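Local coordinates for protein 3-deoxy-manno-octulosonate cytidylyltransferase (Escherichia coli, PDB 1GQ9) that catalyses the transfer of CMP from CTP to the eight-carbon sugar KDO, releasing diphosphate and probably activating the sugar for incorporation into bacterial lipopolysaccharide, at residues 6-11 with 94-99. Numbering follows the deposited sequence.
Sequences VIPARY and NLQGDE. With MG (magnesium ion), chain C; CTP (cytidine-5'-triphosphate), chain D.
P8 and G97 meet through a nucleotide: one ribose hydroxyl of CTP, O3', joins the two chain segments where their strands part. O3' donates to P8 O at 2.5 Å and accepts from G97 N at 2.8 Å, so both backbones grip the same sugar oxygen. The other ribose hydroxyl, O2', is held by R10 N (3.0 Å), and Q96 OE1, its chain bent back at chi2 (-39°), lies against the ribose C4' and O4'.

Before the split, V6 pairs with N94 as parallel strands, and L95 N reaches V6 O at 3.0 Å in a nearly straight bond. One step further, L95 O takes a CA-H...O contact from I7 CA (3.3 Å), while the side chains of I7 and L95 pack obliquely, CG1 to CB.

R10 has CG wedged between backbone N and carbonyl carbon (chi1 75°), which lays its chain along the nucleotide: CG by O2', CD near the phosphate oxygen O1B, and NH1 obliquely beside the amino-bearing end of the cytosine, 3.2 Å from N4 but not bonded to it. An alanine here keeps the backbone bond to O2' but removes the chain lying along the nucleotide, and the cytosine and ribose would probably be freer to shift. At the alpha-phosphate, D98 OD2 and CTP O2A both bind the magnesium ion, tying the loop to the phosphate that KDO is expected to attack, as CMP is the group transferred.

The site lies at the C-terminal ends of neighbouring parallel strands 3-9 and 91-94, as in other GT-A-like nucleotidyltransferases. Helix 29-38 packs on I7 and L95, helix 76-84 on V6, P8 and N94, and strand 169-179 flanks L95.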
ATOM      1  N   VAL A   6      15.683  -9.078 -20.858  1.00 10.66           N
ATOM      2  CA  VAL A   6      14.978  -8.565 -22.020  1.00 10.00           C
ATOM      3  C   VAL A   6      14.991  -7.048 -21.970  1.00 10.00           C
ATOM      4  O   VAL A   6      14.778  -6.455 -20.916  1.00 14.58           O
ATOM      5  CB  VAL A   6      13.535  -9.068 -22.062  1.00 10.00           C
ATOM      6  CG1 VAL A   6      12.858  -8.563 -23.317  1.00 10.00           C
ATOM      7  CG2 VAL A   6      13.518 -10.589 -22.026  1.00 10.00           C
ATOM      8  N   ILE A   7      15.248  -6.423 -23.112  1.00 10.00           N
ATOM      9  CA  ILE A   7      15.318  -4.973 -23.187  1.00 10.00           C
ATOM     10  C   ILE A   7      14.375  -4.387 -24.231  1.00 14.52           C
ATOM     11  O   ILE A   7      14.694  -4.360 -25.421  1.00 17.63           O
ATOM     12  CB  ILE A   7      16.740  -4.533 -23.524  1.00 10.00           C
ATOM     13  CG1 ILE A   7      17.698  -5.061 -22.458  1.00 11.73           C
ATOM     14  CG2 ILE A   7      16.806  -3.021 -23.612  1.00 10.00           C
ATOM     15  CD1 ILE A   7      19.159  -4.860 -22.796  1.00 11.00           C
ATOM     16  N   PRO A   8      13.204  -3.893 -23.795  1.00 10.00           N
ATOM     17  CA  PRO A   8      12.204  -3.302 -24.685  1.00 10.00           C
ATOM     18  C   PRO A   8      12.774  -2.055 -25.336  1.00 10.00           C
ATOM     19  O   PRO A   8      13.214  -1.153 -24.643  1.00 14.57           O
ATOM     20  CB  PRO A   8      11.056  -2.960 -23.736  1.00 15.55           C
ATOM     21  CG  PRO A   8      11.231  -3.924 -22.606  1.00 10.00           C
ATOM     22  CD  PRO A   8      12.720  -3.876 -22.408  1.00 11.24           C
ATOM     23  N   ALA A   9      12.758  -1.996 -26.662  1.00 15.29           N
ATOM     24  CA  ALA A   9      13.300  -0.842 -27.365  1.00 14.28           C
ATOM     25  C   ALA A   9      12.432  -0.452 -28.548  1.00 14.06           C
ATOM     26  O   ALA A   9      12.800  -0.691 -29.703  1.00 15.90           O
ATOM     27  CB  ALA A   9      14.727  -1.140 -27.840  1.00 10.00           C
ATOM     28  N   ARG A  10      11.280   0.139 -28.256  1.00 12.46           N
ATOM     29  CA  ARG A  10      10.354   0.586 -29.294  1.00 22.56           C
ATOM     30  C   ARG A  10      10.981   1.801 -29.959  1.00 24.73           C
ATOM     31  O   ARG A  10      11.728   2.542 -29.319  1.00 20.78           O
ATOM     32  CB  ARG A  10       9.011   1.004 -28.677  1.00 27.56           C
ATOM     33  CG  ARG A  10       9.074   2.353 -27.956  1.00 28.61           C
ATOM     34  CD  ARG A  10       7.843   2.673 -27.109  1.00 30.36           C
ATOM     35  NE  ARG A  10       6.679   3.050 -27.901  1.00 34.48           N
ATOM     36  CZ  ARG A  10       5.926   2.191 -28.578  1.00 40.61           C
ATOM     37  NH1 ARG A  10       6.212   0.895 -28.556  1.00 42.56           N
ATOM     38  NH2 ARG A  10       4.886   2.625 -29.278  1.00 45.05           N
ATOM     39  N   TYR A  11      10.682   2.016 -31.235  1.00 31.57           N
ATOM     40  CA  TYR A  11      11.225   3.177 -31.920  1.00 35.37           C
ATOM     41  C   TYR A  11      10.369   4.373 -31.542  1.00 37.22           C
ATOM     42  O   TYR A  11      10.870   5.389 -31.058  1.00 36.50           O
ATOM     43  CB  TYR A  11      11.174   3.005 -33.433  1.00 35.77           C
ATOM     44  CG  TYR A  11      11.893   4.119 -34.151  1.00 40.64           C
ATOM     45  CD1 TYR A  11      13.269   4.050 -34.382  1.00 44.34           C
ATOM     46  CD2 TYR A  11      11.216   5.275 -34.537  1.00 39.91           C
ATOM     47  CE1 TYR A  11      13.956   5.106 -34.980  1.00 45.69           C
ATOM     48  CE2 TYR A  11      11.894   6.340 -35.135  1.00 44.05           C
ATOM     49  CZ  TYR A  11      13.262   6.248 -35.352  1.00 45.81           C
ATOM     50  OH  TYR A  11      13.936   7.296 -35.935  1.00 44.00           O
ATOM     51  N   ASN A  94      13.530  -7.518 -16.910  1.00 14.76           N
ATOM     52  CA  ASN A  94      13.163  -6.462 -17.832  1.00 10.00           C
ATOM     53  C   ASN A  94      13.922  -5.167 -17.542  1.00 10.00           C
ATOM     54  O   ASN A  94      13.667  -4.484 -16.556  1.00 10.00           O
ATOM     55  CB  ASN A  94      11.645  -6.272 -17.763  1.00 12.49           C
ATOM     56  CG  ASN A  94      11.215  -4.853 -18.013  1.00 12.96           C
ATOM     57  OD1 ASN A  94      11.184  -4.033 -17.093  1.00 10.00           O
ATOM     58  ND2 ASN A  94      10.879  -4.547 -19.263  1.00 16.08           N
ATOM     59  N   LEU A  95      14.882  -4.863 -18.406  1.00 10.00           N
ATOM     60  CA  LEU A  95      15.708  -3.669 -18.293  1.00 10.00           C
ATOM     61  C   LEU A  95      15.224  -2.675 -19.327  1.00 10.00           C
ATOM     62  O   LEU A  95      15.183  -2.990 -20.512  1.00 18.47           O
ATOM     63  CB  LEU A  95      17.171  -4.016 -18.580  1.00 11.70           C
ATOM     64  CG  LEU A  95      17.959  -4.747 -17.496  1.00 10.00           C
ATOM     65  CD1 LEU A  95      19.264  -5.270 -18.048  1.00 10.00           C
ATOM     66  CD2 LEU A  95      18.219  -3.784 -16.353  1.00 16.60           C
ATOM     67  N   GLN A  96      14.864  -1.472 -18.898  1.00 10.00           N
ATOM     68  CA  GLN A  96      14.385  -0.483 -19.846  1.00 10.08           C
ATOM     69  C   GLN A  96      15.487  -0.073 -20.809  1.00 13.95           C
ATOM     70  O   GLN A  96      16.672  -0.209 -20.506  1.00 18.68           O
ATOM     71  CB  GLN A  96      13.811   0.721 -19.104  1.00 10.00           C
ATOM     72  CG  GLN A  96      12.640   0.333 -18.224  1.00 10.00           C
ATOM     73  CD  GLN A  96      11.739  -0.719 -18.882  1.00 15.00           C
ATOM     74  OE1 GLN A  96      11.088  -0.464 -19.898  1.00 10.53           O
ATOM     75  NE2 GLN A  96      11.711  -1.908 -18.302  1.00 10.00           N
ATOM     76  N   GLY A  97      15.096   0.411 -21.979  1.00 14.17           N
ATOM     77  CA  GLY A  97      16.088   0.802 -22.961  1.00 16.52           C
ATOM     78  C   GLY A  97      16.605   2.221 -22.824  1.00 18.43           C
ATOM     79  O   GLY A  97      17.626   2.562 -23.429  1.00 24.13           O
ATOM     80  N   ASP A  98      15.916   3.043 -22.028  1.00 19.66           N
ATOM     81  CA  ASP A  98      16.287   4.450 -21.830  1.00 14.42           C
ATOM     82  C   ASP A  98      17.171   4.723 -20.607  1.00 16.55           C
ATOM     83  O   ASP A  98      17.285   5.868 -20.155  1.00 10.00           O
ATOM     84  CB  ASP A  98      15.023   5.313 -21.731  1.00 12.99           C
ATOM     85  CG  ASP A  98      14.202   5.008 -20.487  1.00 16.09           C
ATOM     86  OD1 ASP A  98      13.732   3.858 -20.348  1.00 21.06           O
ATOM     87  OD2 ASP A  98      14.032   5.919 -19.644  1.00 19.89           O
ATOM     88  N   GLU A  99      17.786   3.678 -20.066  1.00 19.56           N
ATOM     89  CA  GLU A  99      18.661   3.844 -18.909  1.00 15.84           C
ATOM     90  C   GLU A  99      20.018   3.240 -19.223  1.00 20.82           C
ATOM     91  O   GLU A  99      20.299   2.101 -18.848  1.00 23.87           O
ATOM     92  CB  GLU A  99      18.092   3.146 -17.673  1.00 25.46           C
ATOM     93  CG  GLU A  99      16.699   3.569 -17.265  1.00 23.35           C
ATOM     94  CD  GLU A  99      16.268   2.896 -15.976  1.00 30.66           C
ATOM     95  OE1 GLU A  99      16.413   1.654 -15.878  1.00 34.97           O
ATOM     96  OE2 GLU A  99      15.786   3.606 -15.063  1.00 32.54           O
TER
HETATM   97 MG    MG C1242      11.494   6.016 -19.831  1.00 12.54          MG
HETATM   98  N1  CTP D1243       8.501   0.300 -24.350  1.00 40.28           N
HETATM   99  C2  CTP D1243       8.310  -0.656 -25.332  1.00 38.34           C
HETATM  100  N3  CTP D1243       6.978  -0.871 -25.878  1.00 41.50           N
HETATM  101  C4  CTP D1243       5.943  -0.203 -25.478  1.00 43.87           C
HETATM  102  C5  CTP D1243       6.169   0.824 -24.417  1.00 44.87           C
HETATM  103  C6  CTP D1243       7.411   1.027 -23.906  1.00 44.07           C
HETATM  104  O2  CTP D1243       9.199  -1.352 -25.794  1.00 40.12           O
HETATM  105  N4  CTP D1243       4.756  -0.409 -25.975  1.00 46.53           N
HETATM  106  C1' CTP D1243       9.846   0.538 -23.778  1.00 34.77           C
HETATM  107  C2' CTP D1243      10.578   1.782 -24.323  1.00 27.66           C
HETATM  108  O2' CTP D1243      11.011   1.629 -25.678  1.00 22.37           O
HETATM  109  C3' CTP D1243      11.707   1.980 -23.304  1.00 30.13           C
HETATM  110  C4' CTP D1243      11.007   1.645 -21.979  1.00 35.21           C
HETATM  111  O4' CTP D1243       9.898   0.780 -22.334  1.00 35.29           O
HETATM  112  O3' CTP D1243      12.775   1.039 -23.482  1.00 24.28           O
HETATM  113  C5' CTP D1243      10.581   2.932 -21.209  1.00 37.94           C
HETATM  114  O5' CTP D1243       9.226   3.297 -21.522  1.00 44.97           O
HETATM  115  PA  CTP D1243       8.752   4.827 -21.520  1.00 50.15           P
HETATM  116  O1A CTP D1243       7.271   4.914 -21.345  1.00 56.47           O
HETATM  117  O2A CTP D1243       9.400   5.494 -20.350  1.00 56.95           O
HETATM  118  O3A CTP D1243       9.245   5.513 -22.904  1.00 54.92           O
HETATM  119  PB  CTP D1243       8.132   5.646 -24.080  1.00 63.75           P
HETATM  120  O1B CTP D1243       7.372   4.364 -24.183  1.00 59.02           O
HETATM  121  O2B CTP D1243       8.840   5.842 -25.383  1.00 61.12           O
HETATM  122  O3B CTP D1243       7.085   6.852 -23.736  1.00 58.95           O
HETATM  123  PG  CTP D1243       7.700   8.237 -23.154  1.00 61.07           P
HETATM  124  O1G CTP D1243       6.628   9.263 -22.987  1.00 57.49           O
HETATM  125  O2G CTP D1243       8.746   8.766 -24.078  1.00 57.42           O
HETATM  126  O3G CTP D1243       8.354   7.958 -21.716  1.00 55.84           O